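Local coordinates for uncharacterized protein (Bacillus thuringiensis serovar kurstaki, PDB 4XE7) that probably polymerises into nucleotide-dependent, actin-like filaments that segregate plasmid DNA, as expected of a ParM-type bacterial cytoskeletal protein, at residues 6-15 with 141-152. Residues are numbered along the deposited sequence; the frame is centred on the assembly and turned at random.
Sequences LSKNMLLGGF and IGKEEVSVPFSG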
ATOM      1  N   LEU A   6      -6.237  10.465 -21.320  1.00 23.52           N
ATOM      2  CA  LEU A   6      -6.212   9.053 -20.948  1.00 23.73           C
ATOM      3  C   LEU A   6      -6.521   8.130 -22.120  1.00 28.26           C
ATOM      4  O   LEU A   6      -6.082   6.975 -22.138  1.00 30.55           O
ATOM      5  CB  LEU A   6      -7.194   8.780 -19.812  1.00 22.49           C
ATOM      6  CG  LEU A   6      -6.906   9.467 -18.476  1.00 31.54           C
ATOM      7  CD1 LEU A   6      -8.038   9.217 -17.477  1.00 28.89           C
ATOM      8  CD2 LEU A   6      -5.559   9.004 -17.928  1.00 26.62           C
ATOM      9  N   SER A   7      -7.259   8.628 -23.108  1.00 22.56           N
ATOM     10  CA  SER A   7      -7.615   7.772 -24.234  1.00 28.76           C
ATOM     11  C   SER A   7      -6.418   7.533 -25.167  1.00 33.95           C
ATOM     12  O   SER A   7      -6.464   6.649 -26.019  1.00 34.47           O
ATOM     13  CB  SER A   7      -8.793   8.362 -25.021  1.00 26.52           C
ATOM     14  OG  SER A   7      -8.424   9.570 -25.659  1.00 36.04           O
ATOM     15  N   LYS A   8      -5.348   8.304 -25.003  1.00 36.84           N
ATOM     16  CA  LYS A   8      -4.151   8.120 -25.832  1.00 38.27           C
ATOM     17  C   LYS A   8      -3.302   6.932 -25.366  1.00 36.37           C
ATOM     18  O   LYS A   8      -3.536   6.373 -24.295  1.00 36.20           O
ATOM     19  CB  LYS A   8      -3.306   9.396 -25.831  1.00 46.95           C
ATOM     20  CG  LYS A   8      -4.022  10.595 -26.409  1.00 49.18           C
ATOM     21  CD  LYS A   8      -3.176  11.848 -26.339  1.00 47.32           C
ATOM     22  CE  LYS A   8      -3.899  13.007 -27.015  1.00 59.83           C
ATOM     23  NZ  LYS A   8      -3.580  14.320 -26.380  1.00 72.51           N
ATOM     24  N   ASN A   9      -2.314   6.549 -26.169  1.00 30.26           N
ATOM     25  CA  ASN A   9      -1.411   5.462 -25.801  1.00 33.57           C
ATOM     26  C   ASN A   9      -0.508   5.885 -24.646  1.00 30.74           C
ATOM     27  O   ASN A   9       0.688   6.151 -24.828  1.00 22.13           O
ATOM     28  CB  ASN A   9      -0.566   5.022 -27.001  1.00 36.72           C
ATOM     29  CG  ASN A   9      -1.388   4.324 -28.073  1.00 37.80           C
ATOM     30  OD1 ASN A   9      -2.562   4.029 -27.875  1.00 42.51           O
ATOM     31  ND2 ASN A   9      -0.769   4.054 -29.211  1.00 40.04           N
ATOM     32  N   MET A  10      -1.095   5.962 -23.456  1.00 31.20           N
ATOM     33  CA  MET A  10      -0.375   6.454 -22.295  1.00 27.78           C
ATOM     34  C   MET A  10      -0.937   5.856 -21.017  1.00 21.65           C
ATOM     35  O   MET A  10      -2.102   5.440 -20.965  1.00 20.67           O
ATOM     36  CB  MET A  10      -0.439   7.985 -22.229  1.00 28.24           C
ATOM     37  CG  MET A  10      -1.824   8.516 -21.837  1.00 25.54           C
ATOM     38  SD  MET A  10      -2.010   8.759 -20.048  1.00 22.08           S
ATOM     39  CE  MET A  10      -0.615   9.884 -19.776  1.00 24.06           C
ATOM     40  N   LEU A  11      -0.085   5.810 -19.998  1.00 22.69           N
ATOM     41  CA  LEU A  11      -0.463   5.396 -18.662  1.00 25.67           C
ATOM     42  C   LEU A  11      -0.094   6.536 -17.724  1.00 25.33           C
ATOM     43  O   LEU A  11       1.046   7.015 -17.734  1.00 21.59           O
ATOM     44  CB  LEU A  11       0.245   4.098 -18.256  1.00 24.52           C
ATOM     45  CG  LEU A  11       0.103   3.649 -16.796  1.00 34.41           C
ATOM     46  CD1 LEU A  11      -1.342   3.195 -16.454  1.00 15.89           C
ATOM     47  CD2 LEU A  11       1.120   2.555 -16.474  1.00 31.34           C
ATOM     48  N   LEU A  12      -1.060   6.988 -16.936  1.00 22.01           N
ATOM     49  CA  LEU A  12      -0.784   8.010 -15.939  1.00 17.69           C
ATOM     50  C   LEU A  12      -0.746   7.362 -14.554  1.00 26.41           C
ATOM     51  O   LEU A  12      -1.786   7.013 -14.014  1.00 25.58           O
ATOM     52  CB  LEU A  12      -1.834   9.118 -15.989  1.00 18.94           C
ATOM     53  CG  LEU A  12      -1.466  10.333 -15.137  1.00 29.15           C
ATOM     54  CD1 LEU A  12      -0.380  11.176 -15.832  1.00 27.62           C
ATOM     55  CD2 LEU A  12      -2.687  11.175 -14.782  1.00 30.04           C
ATOM     56  N   GLY A  13       0.453   7.190 -13.994  1.00 20.28           N
ATOM     57  CA  GLY A  13       0.594   6.553 -12.697  1.00 21.70           C
ATOM     58  C   GLY A  13       1.459   7.289 -11.688  1.00 23.99           C
ATOM     59  O   GLY A  13       2.098   8.314 -11.996  1.00 24.90           O
ATOM     60  N   GLY A  14       1.457   6.769 -10.465  1.00 20.01           N
ATOM     61  CA  GLY A  14       2.336   7.230  -9.406  1.00 20.74           C
ATOM     62  C   GLY A  14       3.072   5.989  -8.953  1.00 24.83           C
ATOM     63  O   GLY A  14       2.455   4.947  -8.754  1.00 21.19           O
ATOM     64  N   PHE A  15       4.386   6.085  -8.799  1.00 23.08           N
ATOM     65  CA  PHE A  15       5.188   4.889  -8.594  1.00 26.47           C
ATOM     66  C   PHE A  15       5.978   4.995  -7.308  1.00 29.75           C
ATOM     67  O   PHE A  15       6.892   5.813  -7.173  1.00 23.43           O
ATOM     68  CB  PHE A  15       6.098   4.655  -9.801  1.00 27.05           C
ATOM     69  CG  PHE A  15       5.354   4.673 -11.101  1.00 26.20           C
ATOM     70  CD1 PHE A  15       5.250   5.848 -11.839  1.00 21.28           C
ATOM     71  CD2 PHE A  15       4.706   3.535 -11.557  1.00 26.67           C
ATOM     72  CE1 PHE A  15       4.540   5.880 -13.024  1.00 24.78           C
ATOM     73  CE2 PHE A  15       3.983   3.557 -12.750  1.00 26.88           C
ATOM     74  CZ  PHE A  15       3.901   4.735 -13.482  1.00 25.17           C
ATOM     75  N   ILE A 141      -5.652  -1.731 -18.735  1.00 26.00           N
ATOM     76  CA  ILE A 141      -6.397  -0.712 -19.433  1.00 24.53           C
ATOM     77  C   ILE A 141      -6.335  -0.941 -20.942  1.00 28.97           C
ATOM     78  O   ILE A 141      -6.692  -0.072 -21.734  1.00 34.37           O
ATOM     79  CB  ILE A 141      -5.899   0.690 -19.039  1.00 26.43           C
ATOM     80  CG1 ILE A 141      -4.531   0.994 -19.642  1.00 30.18           C
ATOM     81  CG2 ILE A 141      -5.821   0.790 -17.524  1.00 29.14           C
ATOM     82  CD1 ILE A 141      -4.019   2.366 -19.265  1.00 23.32           C
ATOM     83  N   GLY A 142      -5.908  -2.139 -21.330  1.00 28.80           N
ATOM     84  CA  GLY A 142      -5.969  -2.575 -22.709  1.00 30.02           C
ATOM     85  C   GLY A 142      -5.064  -1.869 -23.696  1.00 32.64           C
ATOM     86  O   GLY A 142      -5.441  -1.676 -24.851  1.00 34.34           O
ATOM     87  N   LYS A 143      -3.867  -1.493 -23.261  1.00 25.20           N
ATOM     88  CA  LYS A 143      -2.948  -0.758 -24.122  1.00 28.03           C
ATOM     89  C   LYS A 143      -1.580  -1.422 -24.179  1.00 32.44           C
ATOM     90  O   LYS A 143      -0.927  -1.615 -23.143  1.00 33.16           O
ATOM     91  CB  LYS A 143      -2.778   0.685 -23.636  1.00 31.07           C
ATOM     92  CG  LYS A 143      -4.046   1.556 -23.618  1.00 26.89           C
ATOM     93  CD  LYS A 143      -3.686   2.904 -22.963  1.00 31.41           C
ATOM     94  CE  LYS A 143      -4.919   3.732 -22.596  1.00 29.81           C
ATOM     95  NZ  LYS A 143      -5.555   4.322 -23.805  1.00 34.61           N
ATOM     96  N   GLU A 144      -1.127  -1.742 -25.387  1.00 28.31           N
ATOM     97  CA  GLU A 144       0.128  -2.466 -25.543  1.00 30.36           C
ATOM     98  C   GLU A 144       1.303  -1.535 -25.830  1.00 26.70           C
ATOM     99  O   GLU A 144       2.456  -1.960 -25.816  1.00 32.93           O
ATOM    100  CB  GLU A 144      -0.009  -3.522 -26.644  1.00 36.68           C
ATOM    101  CG  GLU A 144      -0.326  -4.906 -26.105  1.00 48.39           C
ATOM    102  CD  GLU A 144      -0.692  -5.902 -27.190  1.00 60.53           C
ATOM    103  OE1 GLU A 144      -1.243  -6.975 -26.850  1.00 62.68           O
ATOM    104  OE2 GLU A 144      -0.428  -5.614 -28.376  1.00 59.52           O
ATOM    105  N   GLU A 145       1.010  -0.266 -26.091  1.00 29.36           N
ATOM    106  CA  GLU A 145       2.041   0.765 -26.179  1.00 35.05           C
ATOM    107  C   GLU A 145       1.630   1.889 -25.265  1.00 30.79           C
ATOM    108  O   GLU A 145       0.538   2.428 -25.405  1.00 33.34           O
ATOM    109  CB  GLU A 145       2.217   1.314 -27.602  1.00 35.24           C
ATOM    110  CG  GLU A 145       2.907   0.401 -28.592  1.00 53.78           C
ATOM    111  CD  GLU A 145       3.218   1.109 -29.906  1.00 64.92           C
ATOM    112  OE1 GLU A 145       4.260   0.799 -30.515  1.00 69.47           O
ATOM    113  OE2 GLU A 145       2.420   1.974 -30.330  1.00 69.84           O
ATOM    114  N   VAL A 146       2.494   2.244 -24.327  1.00 31.07           N
ATOM    115  CA  VAL A 146       2.200   3.373 -23.466  1.00 27.49           C
ATOM    116  C   VAL A 146       3.397   4.279 -23.301  1.00 29.60           C
ATOM    117  O   VAL A 146       4.527   3.830 -23.075  1.00 31.62           O
ATOM    118  CB  VAL A 146       1.719   2.931 -22.070  1.00 24.36           C
ATOM    119  CG1 VAL A 146       0.295   2.371 -22.153  1.00 23.92           C
ATOM    120  CG2 VAL A 146       2.674   1.907 -21.470  1.00 28.29           C
ATOM    121  N   SER A 147       3.140   5.568 -23.449  1.00 25.89           N
ATOM    122  CA  SER A 147       4.040   6.574 -22.928  1.00 31.23           C
ATOM    123  C   SER A 147       3.756   6.688 -21.434  1.00 25.36           C
ATOM    124  O   SER A 147       2.602   6.803 -21.034  1.00 28.39           O
ATOM    125  CB  SER A 147       3.834   7.911 -23.631  1.00 31.22           C
ATOM    126  OG  SER A 147       4.525   8.931 -22.948  1.00 38.46           O
ATOM    127  N   VAL A 148       4.800   6.623 -20.617  1.00 23.34           N
ATOM    128  CA  VAL A 148       4.664   6.654 -19.161  1.00 25.63           C
ATOM    129  C   VAL A 148       5.447   7.822 -18.547  1.00 29.24           C
ATOM    130  O   VAL A 148       6.647   7.706 -18.290  1.00 30.22           O
ATOM    131  CB  VAL A 148       5.170   5.340 -18.525  1.00 27.00           C
ATOM    132  CG1 VAL A 148       5.051   5.389 -17.000  1.00 29.92           C
ATOM    133  CG2 VAL A 148       4.419   4.163 -19.087  1.00 19.90           C
ATOM    134  N   PRO A 149       4.775   8.961 -18.318  1.00 33.17           N
ATOM    135  CA  PRO A 149       5.483  10.036 -17.610  1.00 28.42           C
ATOM    136  C   PRO A 149       5.757   9.622 -16.164  1.00 29.85           C
ATOM    137  O   PRO A 149       4.818   9.331 -15.413  1.00 28.75           O
ATOM    138  CB  PRO A 149       4.518  11.220 -17.687  1.00 23.18           C
ATOM    139  CG  PRO A 149       3.156  10.597 -17.861  1.00 33.63           C
ATOM    140  CD  PRO A 149       3.381   9.313 -18.643  1.00 31.58           C
ATOM    141  N   PHE A 150       7.030   9.584 -15.778  1.00 22.11           N
ATOM    142  CA  PHE A 150       7.379   8.999 -14.493  1.00 25.31           C
ATOM    143  C   PHE A 150       7.197   9.964 -13.322  1.00 24.83           C
ATOM    144  O   PHE A 150       7.832  11.002 -13.246  1.00 32.73           O
ATOM    145  CB  PHE A 150       8.824   8.480 -14.498  1.00 24.34           C
ATOM    146  CG  PHE A 150       9.158   7.697 -13.270  1.00 27.71           C
ATOM    147  CD1 PHE A 150       8.653   6.418 -13.099  1.00 31.76           C
ATOM    148  CD2 PHE A 150       9.909   8.260 -12.253  1.00 27.74           C
ATOM    149  CE1 PHE A 150       8.928   5.690 -11.957  1.00 26.72           C
ATOM    150  CE2 PHE A 150      10.185   7.540 -11.100  1.00 27.53           C
ATOM    151  CZ  PHE A 150       9.689   6.258 -10.952  1.00 21.99           C
ATOM    152  N   SER A 151       6.354   9.599 -12.370  1.00 19.56           N
ATOM    153  CA  SER A 151       6.265  10.408 -11.166  1.00 24.16           C
ATOM    154  C   SER A 151       6.587   9.516  -9.982  1.00 30.80           C
ATOM    155  O   SER A 151       5.807   8.639  -9.614  1.00 29.43           O
ATOM    156  CB  SER A 151       4.879  11.050 -11.029  1.00 22.25           C
ATOM    157  OG  SER A 151       4.741  11.743  -9.795  1.00 23.15           O
ATOM    158  N   GLY A 152       7.761   9.716  -9.405  1.00 22.29           N
ATOM    159  CA  GLY A 152       8.132   8.952  -8.240  1.00 17.47           C
ATOM    160  C   GLY A 152       8.608   9.833  -7.107  1.00 20.35           C
ATOM    161  O   GLY A 152       8.325  11.034  -7.047  1.00 26.91           O
TER
HETATM  162  O   HOH W   1       2.548   7.413 -15.692  1.00 25.80           O
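Met10 and Ser147 form a single beta bridge, parallel in its bonding, which ties the loop leading into strand 13-17 to strand 145-154; both are edge strands of the actin-like fold. Two nearly straight backbone bonds make it: Ser147 N to Asn9 O (2.9 Å) and Leu11 N to Ser147 O (3.0 Å). Farther on, Phe15 N reaches Ser151 O, also at 3.0 Å, and bonds the two strands themselves. Between these anchors the chains part around proline, and a water bridges them, donating to Leu11 O and Pro149 O and accepting from Gly13 N.

Polar side-chain chemistry is concentrated in Lys143. Its chain runs extended until a bend at the last torsion (chi4 -74°) turns NZ onto the C-terminal end of helix 2-7 and the residue after it, donating to Lys8 O (2.9 Å), from above the carbonyl plane, and to Leu6 O (3.2 Å), within it.

Apolar contacts run along the same path. Leu11 and Ile141, just past helix 123-140, cross at about a right angle, their CD1 methyls meeting at 4.0 Å. The Phe15 and Phe150 rings lie nearly parallel (8°) but slid apart, with little overlap, and Val148 CG1 packs against Phe15 CZ at 3.8 Å. Met134 of helix 123-140 touches both phenylalanine side chains.

Asn411 of helix 402-418 bonds to Gly13 O and Pro149 O. The chemistry implies a sheet junction completed by water and side chains where direct backbone pairing lapses, with a lysine probably stabilising the negative end of the helix dipole.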